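Local coordinates for protein CysE, serine acetyltransferase (Brucella abortus, PDB 4HZD) that catalyses, as expected of a serine acetyltransferase, acetyl transfer from acetyl-coenzyme A to L-serine, giving O-acetylserine for cysteine biosynthesis, at residues R24-E29 / Y105-D110; Y114-H119 / D167-L172; N243-G248 / G255-T260. All blocks are in the same frame, centred on the assembly; numbering follows the deposited sequence.

Contact 1 of 3, residues R24-E29 / Y105-D110; sequences RAEAEE and YSRFMD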
# COMPACT_ATOMS: atom_id res chain seq x y z
N ARG A 24 -18.57 -17.95 -13.23
CA ARG A 24 -18.47 -18.55 -11.89
C ARG A 24 -17.80 -19.95 -11.93
O ARG A 24 -16.93 -20.25 -11.11
CB ARG A 24 -19.85 -18.62 -11.22
CG ARG A 24 -20.45 -17.26 -10.86
CD ARG A 24 -21.66 -17.47 -9.91
NE ARG A 24 -21.23 -18.00 -8.61
CZ ARG A 24 -20.70 -17.26 -7.63
NH1 ARG A 24 -20.50 -15.96 -7.80
NH2 ARG A 24 -20.37 -17.82 -6.48
N ALA A 25 -18.22 -20.79 -12.87
CA ALA A 25 -17.64 -22.13 -13.03
C ALA A 25 -16.14 -22.08 -13.39
O ALA A 25 -15.30 -22.83 -12.84
CB ALA A 25 -18.42 -22.90 -14.07
N GLU A 26 -15.81 -21.21 -14.35
CA GLU A 26 -14.42 -21.02 -14.80
C GLU A 26 -13.54 -20.52 -13.65
O GLU A 26 -12.37 -20.91 -13.53
CB GLU A 26 -14.37 -20.05 -15.99
CG GLU A 26 -14.88 -20.60 -17.35
CD GLU A 26 -15.40 -19.50 -18.31
OE1 GLU A 26 -15.17 -18.30 -18.06
OE2 GLU A 26 -16.06 -19.83 -19.33
N ALA A 27 -14.08 -19.63 -12.80
CA ALA A 27 -13.29 -19.09 -11.70
C ALA A 27 -13.03 -20.15 -10.65
O ALA A 27 -11.95 -20.23 -10.08
CB ALA A 27 -13.94 -17.85 -11.08
N GLU A 28 -14.03 -20.99 -10.39
CA GLU A 28 -13.84 -22.01 -9.37
C GLU A 28 -12.84 -23.08 -9.81
O GLU A 28 -12.03 -23.53 -9.02
CB GLU A 28 -15.16 -22.68 -9.01
CG GLU A 28 -15.00 -23.52 -7.76
CD GLU A 28 -16.30 -24.15 -7.34
OE1 GLU A 28 -17.37 -23.72 -7.85
OE2 GLU A 28 -16.25 -25.06 -6.50
N GLU A 29 -12.94 -23.47 -11.08
CA GLU A 29 -12.06 -24.48 -11.63
C GLU A 29 -10.61 -23.99 -11.63
O GLU A 29 -9.69 -24.76 -11.34
CB GLU A 29 -12.54 -24.87 -13.02
CG GLU A 29 -12.21 -26.31 -13.37
CD GLU A 29 -12.85 -27.34 -12.42
OE1 GLU A 29 -13.84 -27.03 -11.69
OE2 GLU A 29 -12.35 -28.48 -12.41
N TYR A 105 -8.50 -15.99 -26.82
CA TYR A 105 -9.09 -16.25 -25.49
C TYR A 105 -10.33 -17.11 -25.65
O TYR A 105 -11.13 -16.84 -26.54
CB TYR A 105 -9.42 -14.93 -24.76
CG TYR A 105 -8.20 -14.06 -24.61
CD1 TYR A 105 -7.23 -14.36 -23.66
CD2 TYR A 105 -7.97 -13.01 -25.49
CE1 TYR A 105 -6.07 -13.61 -23.56
CE2 TYR A 105 -6.82 -12.25 -25.41
CZ TYR A 105 -5.87 -12.55 -24.44
OH TYR A 105 -4.72 -11.79 -24.35
N SER A 106 -10.48 -18.12 -24.79
CA SER A 106 -11.65 -19.03 -24.88
C SER A 106 -12.75 -18.83 -23.83
O SER A 106 -13.70 -19.61 -23.81
CB SER A 106 -11.19 -20.49 -24.86
OG SER A 106 -10.35 -20.75 -25.97
N ARG A 107 -12.65 -17.81 -22.98
CA ARG A 107 -13.57 -17.76 -21.84
C ARG A 107 -14.23 -16.39 -21.63
O ARG A 107 -13.59 -15.36 -21.81
CB ARG A 107 -12.85 -18.25 -20.56
CG ARG A 107 -12.13 -19.61 -20.71
CD ARG A 107 -11.27 -19.94 -19.50
NE ARG A 107 -10.34 -18.84 -19.22
CZ ARG A 107 -9.64 -18.71 -18.11
NH1 ARG A 107 -9.72 -19.64 -17.16
NH2 ARG A 107 -8.84 -17.65 -17.94
N PHE A 108 -15.52 -16.39 -21.26
CA PHE A 108 -16.21 -15.17 -20.84
C PHE A 108 -15.45 -14.45 -19.70
O PHE A 108 -15.49 -13.21 -19.57
CB PHE A 108 -17.62 -15.50 -20.38
CG PHE A 108 -18.52 -15.98 -21.47
CD1 PHE A 108 -18.71 -15.22 -22.62
CD2 PHE A 108 -19.20 -17.18 -21.35
CE1 PHE A 108 -19.52 -15.65 -23.64
CE2 PHE A 108 -20.02 -17.62 -22.38
CZ PHE A 108 -20.19 -16.84 -23.52
N MET A 109 -14.74 -15.24 -18.90
CA MET A 109 -13.99 -14.70 -17.75
C MET A 109 -12.75 -13.88 -18.18
O MET A 109 -12.30 -12.99 -17.43
CB MET A 109 -13.54 -15.85 -16.84
CG MET A 109 -12.94 -15.40 -15.53
SD MET A 109 -12.78 -16.79 -14.40
CE MET A 109 -11.26 -17.60 -14.81
N ASP A 110 -12.22 -14.16 -19.38
CA ASP A 110 -10.98 -13.51 -19.84
C ASP A 110 -11.10 -11.98 -19.90
O ASP A 110 -10.26 -11.30 -19.33
CB ASP A 110 -10.42 -14.13 -21.16
CG ASP A 110 -10.05 -15.61 -21.01
OD1 ASP A 110 -9.67 -16.04 -19.91
OD2 ASP A 110 -10.18 -16.37 -21.98
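The guanidinium of Arg107 meets the carboxylate of Asp110 at its edge, with Asp110 CG lying in its plane. NE and NH2 approach side-on and both settle on one oxygen: Arg107 NH2 is 2.7 Å from Asp110 OD1 and Arg107 NE 3.0 Å from it, so OD1 takes two donors. NH2 comes in nearly along the C-O axis of OD1, while NE arrives from above the carboxylate plane. The other oxygen, OD2, receives a weak bond from the backbone N of Arg107.

Against this braced turn leans the carboxylate of Glu26, its plane 27° from that of the guanidinium. It forms no salt bridge with Arg107; the two side chains slide past each other in opposite directions, 5.0 Å from Glu26 OE1 to Arg107 NE, a separation at which some attraction would be expected. Instead, the extended Glu26 chain reaches into the turn, where its OE1 accepts Met109 N at 3.2 Å through the syn lone pair, along a bent path of 142°. Arg107 CB lies 3.4 Å and Met109 CB 3.2 Å from Glu26 OE1, so the carboxylate is bordered by methylene groups. Phe108 N is buried here without a partner in the model. Met109, with CG anti to its backbone N (chi1 -172°), sends its chain past Glu26 in the opposite direction, and its SD rests 3.7 Å from Ala27 CB.

The contact lies in the helical N-terminal domain, joining helix 18-33 to the turn leading into helix 109-113. Ala27 also packs on Ile45 and Leu46 of helix 38-46, Phe108 reaches Ile95 and Gln96 of helix 87-101, and NH1 of Arg107 forms a salt bridge with Asp137 of the second subunit, so the turn lies between its own subunit's helices and the second subunit.

Contact 2 of 3, residues Y114-H119 / D167-L172; sequences YLKGFH and DHATGL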
# COMPACT_ATOMS: atom_id res chain seq x y z
N TYR A 114 -8.95 -9.80 -17.19
CA TYR A 114 -7.62 -9.58 -17.77
C TYR A 114 -7.50 -8.44 -18.79
O TYR A 114 -6.48 -7.71 -18.83
CB TYR A 114 -7.01 -10.90 -18.32
CG TYR A 114 -6.99 -12.01 -17.30
CD1 TYR A 114 -6.35 -11.85 -16.06
CD2 TYR A 114 -7.66 -13.23 -17.54
CE1 TYR A 114 -6.38 -12.85 -15.10
CE2 TYR A 114 -7.67 -14.25 -16.59
CZ TYR A 114 -7.00 -14.06 -15.38
OH TYR A 114 -7.03 -15.05 -14.42
N LEU A 115 -8.53 -8.25 -19.60
CA LEU A 115 -8.33 -7.44 -20.79
C LEU A 115 -8.60 -5.96 -20.55
O LEU A 115 -9.74 -5.53 -20.31
CB LEU A 115 -9.04 -8.02 -22.01
CG LEU A 115 -8.81 -9.53 -22.14
CD1 LEU A 115 -9.80 -10.14 -23.13
CD2 LEU A 115 -7.36 -9.88 -22.46
N LYS A 116 -7.53 -5.18 -20.59
CA LYS A 116 -7.61 -3.76 -20.24
C LYS A 116 -8.50 -2.98 -21.19
O LYS A 116 -9.11 -2.00 -20.79
CB LYS A 116 -6.19 -3.13 -20.10
CG LYS A 116 -5.45 -2.92 -21.41
CD LYS A 116 -3.98 -2.53 -21.17
CE LYS A 116 -3.37 -1.96 -22.46
NZ LYS A 116 -1.88 -1.85 -22.32
N GLY A 117 -8.66 -3.44 -22.44
CA GLY A 117 -9.63 -2.79 -23.34
C GLY A 117 -11.05 -2.84 -22.78
O GLY A 117 -11.76 -1.82 -22.73
N PHE A 118 -11.47 -4.01 -22.31
CA PHE A 118 -12.79 -4.16 -21.70
C PHE A 118 -12.89 -3.30 -20.41
O PHE A 118 -13.89 -2.62 -20.19
CB PHE A 118 -13.08 -5.65 -21.40
CG PHE A 118 -14.33 -5.85 -20.60
CD1 PHE A 118 -15.57 -5.84 -21.23
CD2 PHE A 118 -14.27 -6.08 -19.21
CE1 PHE A 118 -16.73 -6.03 -20.49
CE2 PHE A 118 -15.43 -6.27 -18.47
CZ PHE A 118 -16.67 -6.23 -19.11
N HIS A 119 -11.84 -3.31 -19.58
CA HIS A 119 -11.84 -2.48 -18.37
C HIS A 119 -11.92 -1.01 -18.73
O HIS A 119 -12.67 -0.24 -18.09
CB HIS A 119 -10.59 -2.73 -17.52
CG HIS A 119 -10.42 -4.17 -17.09
ND1 HIS A 119 -9.23 -4.77 -17.01
CD2 HIS A 119 -11.37 -5.14 -16.79
CE1 HIS A 119 -9.40 -6.05 -16.64
NE2 HIS A 119 -10.71 -6.27 -16.49
N ASP A 167 -9.37 -4.14 -28.72
CA ASP A 167 -8.49 -5.30 -28.72
C ASP A 167 -7.08 -4.80 -28.46
O ASP A 167 -6.60 -3.95 -29.20
CB ASP A 167 -8.59 -6.02 -30.09
CG ASP A 167 -7.74 -7.33 -30.17
OD1 ASP A 167 -7.31 -7.87 -29.13
OD2 ASP A 167 -7.52 -7.81 -31.30
N HIS A 168 -6.44 -5.29 -27.39
CA HIS A 168 -5.04 -4.88 -27.02
C HIS A 168 -5.00 -3.51 -26.39
O HIS A 168 -4.41 -3.36 -25.33
CB HIS A 168 -4.04 -4.99 -28.19
CG HIS A 168 -3.95 -6.36 -28.80
ND1 HIS A 168 -3.63 -7.46 -28.07
CD2 HIS A 168 -4.18 -6.81 -30.11
CE1 HIS A 168 -3.66 -8.57 -28.87
NE2 HIS A 168 -4.00 -8.17 -30.11
N ALA A 169 -5.70 -2.55 -27.01
CA ALA A 169 -6.01 -1.19 -26.50
C ALA A 169 -4.89 -0.18 -26.33
O ALA A 169 -5.14 1.02 -26.41
CB ALA A 169 -6.87 -1.25 -25.22
N THR A 170 -3.66 -0.62 -26.06
CA THR A 170 -2.61 0.35 -25.75
C THR A 170 -2.52 1.51 -26.78
O THR A 170 -2.30 1.27 -27.96
CB THR A 170 -1.23 -0.33 -25.76
OG1 THR A 170 -1.27 -1.55 -25.01
CG2 THR A 170 -0.10 0.66 -25.28
N GLY A 171 -2.62 2.75 -26.31
CA GLY A 171 -2.32 3.92 -27.15
C GLY A 171 -3.59 4.55 -27.74
O GLY A 171 -3.51 5.50 -28.49
N LEU A 172 -4.75 3.98 -27.42
CA LEU A 172 -6.00 4.55 -27.84
C LEU A 172 -6.22 5.96 -27.35
O LEU A 172 -6.08 6.25 -26.16
CB LEU A 172 -7.20 3.67 -27.42
CG LEU A 172 -8.61 4.14 -27.83
CD1 LEU A 172 -8.84 4.03 -29.34
CD2 LEU A 172 -9.67 3.33 -27.09
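Lys116 places its CG in the crowded position between backbone N and carbonyl carbon (chi1 73°), and from there the chain runs extended to its ammonium group. Thr170 turns its OG1 beside its own backbone N, anti to the carbonyl carbon (chi1 -48°). The two side chains therefore cross obliquely and meet at their tips: Lys116 NZ donates to Thr170 OG1 at 2.8 Å. On the way, Lys116 CE passes 3.4 Å from His168 O.

Beside this bond the backbones come close. The helix exposes Gly117 to the loop, and Ala169 points its methyl at it, with Ala169 CB 3.7 Å from Gly117 CA. His168 and Ala169 both have positive phi, and a type II turn from Ala169 to Leu172, with Gly171 at its third position, carries the chain on to strand 172-174. The contact thus seats the start of helix 116-132 on a loop of the beta-helical part.

Lys116 NZ is buried, yet well supplied with oxygens, since Gln151 OE1 of the same chain and Ser147 OG of the second subunit also bond to it. His168 belongs to the coenzyme A pocket. Asp167 OD1 sits 3.4 Å above the centre of its ring, and ND1 bonds to Asp153 of the second subunit; these two carboxylates would be expected to stabilise a protonated imidazole and raise its basicity.

Contact 3 of 3, residues N243-G248 / G255-T260; sequences NVTVAG and GETGCT. With COA (coenzyme A), chain C.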
# COMPACT_ATOMS: atom_id res chain seq x y z
N ASN A 243 -19.31 -0.19 -46.26
CA ASN A 243 -18.95 -1.44 -46.93
C ASN A 243 -17.71 -1.40 -47.84
O ASN A 243 -17.68 -2.06 -48.88
CB ASN A 243 -20.18 -1.99 -47.68
CG ASN A 243 -21.23 -2.52 -46.72
OD1 ASN A 243 -22.20 -1.83 -46.40
ND2 ASN A 243 -21.02 -3.72 -46.23
N VAL A 244 -16.69 -0.65 -47.43
CA VAL A 244 -15.37 -0.70 -48.10
C VAL A 244 -14.19 -0.95 -47.14
O VAL A 244 -14.30 -0.72 -45.92
CB VAL A 244 -15.09 0.59 -48.93
CG1 VAL A 244 -16.16 0.79 -50.01
CG2 VAL A 244 -15.04 1.82 -48.04
N THR A 245 -13.07 -1.44 -47.68
CA THR A 245 -11.82 -1.41 -46.92
C THR A 245 -10.95 -0.27 -47.42
O THR A 245 -10.82 -0.08 -48.63
CB THR A 245 -11.05 -2.73 -46.98
OG1 THR A 245 -11.92 -3.80 -46.63
CG2 THR A 245 -9.88 -2.70 -46.00
N VAL A 246 -10.40 0.51 -46.48
CA VAL A 246 -9.40 1.52 -46.81
C VAL A 246 -8.04 1.19 -46.23
O VAL A 246 -7.93 0.58 -45.16
CB VAL A 246 -9.83 2.99 -46.47
CG1 VAL A 246 -11.27 3.22 -46.88
CG2 VAL A 246 -9.68 3.31 -44.99
N ALA A 247 -7.01 1.58 -46.94
CA ALA A 247 -5.64 1.41 -46.43
C ALA A 247 -4.78 2.52 -46.95
O ALA A 247 -5.15 3.17 -47.92
CB ALA A 247 -5.09 0.05 -46.83
N GLY A 248 -3.65 2.77 -46.29
CA GLY A 248 -2.63 3.68 -46.80
C GLY A 248 -2.48 5.02 -46.09
O GLY A 248 -3.28 5.41 -45.23
N GLY A 255 -10.91 -1.81 -51.57
CA GLY A 255 -11.84 -2.87 -51.86
C GLY A 255 -13.18 -2.77 -51.20
O GLY A 255 -13.49 -1.79 -50.52
N GLU A 256 -13.98 -3.81 -51.38
CA GLU A 256 -15.35 -3.84 -50.92
C GLU A 256 -15.47 -4.83 -49.78
O GLU A 256 -14.78 -5.84 -49.75
CB GLU A 256 -16.23 -4.30 -52.07
CG GLU A 256 -17.68 -3.89 -52.01
CD GLU A 256 -18.43 -4.36 -53.24
OE1 GLU A 256 -18.13 -3.85 -54.34
OE2 GLU A 256 -19.32 -5.24 -53.11
N THR A 257 -16.36 -4.57 -48.83
CA THR A 257 -16.45 -5.48 -47.68
C THR A 257 -17.88 -5.56 -47.14
O THR A 257 -18.64 -4.62 -47.30
CB THR A 257 -15.42 -5.09 -46.58
OG1 THR A 257 -15.26 -6.15 -45.64
CG2 THR A 257 -15.80 -3.81 -45.87
N GLY A 258 -18.24 -6.68 -46.52
CA GLY A 258 -19.56 -6.83 -45.90
C GLY A 258 -19.44 -6.87 -44.39
O GLY A 258 -18.33 -6.93 -43.87
N CYS A 259 -20.58 -6.84 -43.69
CA CYS A 259 -20.63 -7.00 -42.22
C CYS A 259 -20.64 -8.44 -41.72
O CYS A 259 -20.67 -9.39 -42.51
CB CYS A 259 -21.83 -6.26 -41.62
SG CYS A 259 -21.41 -4.74 -40.73
N THR A 260 -20.66 -8.57 -40.38
CA THR A 260 -20.61 -9.83 -39.60
C THR A 260 -19.26 -10.52 -39.71
O THR A 260 -18.21 -9.88 -39.57
CB THR A 260 -21.77 -10.77 -39.95
N1A COA C . -1.52 -0.78 -45.51
C2A COA C . -1.32 -0.50 -46.82
N3A COA C . -1.86 -1.23 -47.82
C4A COA C . -2.63 -2.32 -47.54
C5A COA C . -2.88 -2.70 -46.14
C6A COA C . -2.26 -1.83 -45.10
N6A COA C . -2.42 -2.08 -43.77
N7A COA C . -3.66 -3.80 -46.18
C8A COA C . -3.90 -4.10 -47.48
N9A COA C . -3.28 -3.22 -48.29
C1B COA C . -3.27 -3.19 -49.78
C2B COA C . -2.46 -4.33 -50.37
O2B COA C . -1.06 -4.01 -50.40
C3B COA C . -3.06 -4.46 -51.76
O3B COA C . -2.40 -3.56 -52.67
P3B COA C . -1.97 -4.01 -54.18
O7A COA C . -3.25 -4.62 -54.71
O8A COA C . -0.82 -4.98 -53.99
O9A COA C . -1.53 -2.72 -54.86
C4B COA C . -4.52 -4.05 -51.56
O4B COA C . -4.58 -3.29 -50.34
C5B COA C . -5.46 -5.25 -51.43
O5B COA C . -5.09 -6.02 -50.27
P1A COA C . -6.06 -7.12 -49.61
O1A COA C . -5.27 -7.81 -48.52
O2A COA C . -6.68 -7.94 -50.73
O3A COA C . -7.23 -6.20 -48.95
P2A COA C . -8.11 -6.62 -47.66
O4A COA C . -8.31 -8.11 -47.69
O5A COA C . -9.33 -5.72 -47.59
O6A COA C . -7.14 -6.25 -46.41
CBP COA C . -7.15 -5.41 -44.08
CCP COA C . -7.47 -6.56 -45.05
CDP COA C . -6.68 -4.19 -44.86
CEP COA C . -8.44 -5.07 -43.34
CAP COA C . -6.04 -5.90 -43.10
OAP COA C . -4.86 -6.36 -43.80
C9P COA C . -5.61 -4.88 -42.05
O9P COA C . -4.56 -4.26 -42.16
N8P COA C . -6.45 -4.74 -41.02
C7P COA C . -6.02 -4.50 -39.66
C6P COA C . -5.76 -5.79 -38.89
C5P COA C . -4.96 -5.48 -37.64
O5P COA C . -4.76 -4.32 -37.31
N4P COA C . -4.50 -6.56 -36.97
C3P COA C . -3.56 -6.54 -35.86
C2P COA C . -3.61 -7.85 -35.08
S1P COA C . -2.82 -7.61 -33.47
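Asn243 O is gripped twice: Thr257 N donates to it at 2.8 Å along a nearly straight path (165°), from above the carbonyl plane, and Glu256 CA adds a CA-H...O contact at 3.6 Å. The return bond runs from Asn243 ND2 to Thr257 O at 2.8 Å and 159°; here the donor lies in the carbonyl plane on a lone pair, and the oxygen lies in the amide plane of Asn243. Asn243 CG stands beside its backbone N, which turns the amide toward Thr257.

Farther along, Thr245 N donates to Gly255 O at 2.9 Å; the return bond, from Gly255 N to Thr245 O, is weak. Thr245 and Gly255 thus form an antiparallel hydrogen-bonded pair, Val244 and Glu256 the adjoining non-hydrogen-bonded one. Thr257 lays its CG2 3.4 Å from Val244 O, while its CB meets Thr245 OG1, the two threonines crossing at about a right angle.

The face carrying Thr245 looks onto coenzyme A. Thr245 OG1 makes a weak bond to the diphosphate oxygen O5A at 3.4 Å, and Thr245 CG2 touches the pantetheine CDP. Ala247 CB packs 3.5 Å from C4A of the adenine. Beyond the hairpin, Cys259 is tied to Cys227 by a disulfide. The hairpin of strands 244-247 and 252-256 ends the left-handed beta-helix, the fold of the hexapeptide acyltransferases, and its Thr245 and Ala247 line the coenzyme A pocket.

How the contacts relate
Contacts 1 and 2 adjoin, their centres 18 Å apart: helix 109-113 leads into helix 116-132, Tyr105 CZ packs 3.6 Å from Leu115 CD2, and Arg107 NH2 lies 3.8 Å from Tyr114 CE2. Both touch the second subunit. Contact 1 belongs to the N-terminal helices, contact 2 carries that domain onto the beta-helix, and contact 3 lies in its terminal hairpin. Contacts 2 and 3 do not touch, with nearest atoms about 14 Å apart and centres 24 Å, yet both line one pocket: His168 lies by the thiol end, Thr245 and Ala247 by the diphosphate and adenine, of the same coenzyme A. Contact 1 is about 34 Å from contact 3, centre to centre.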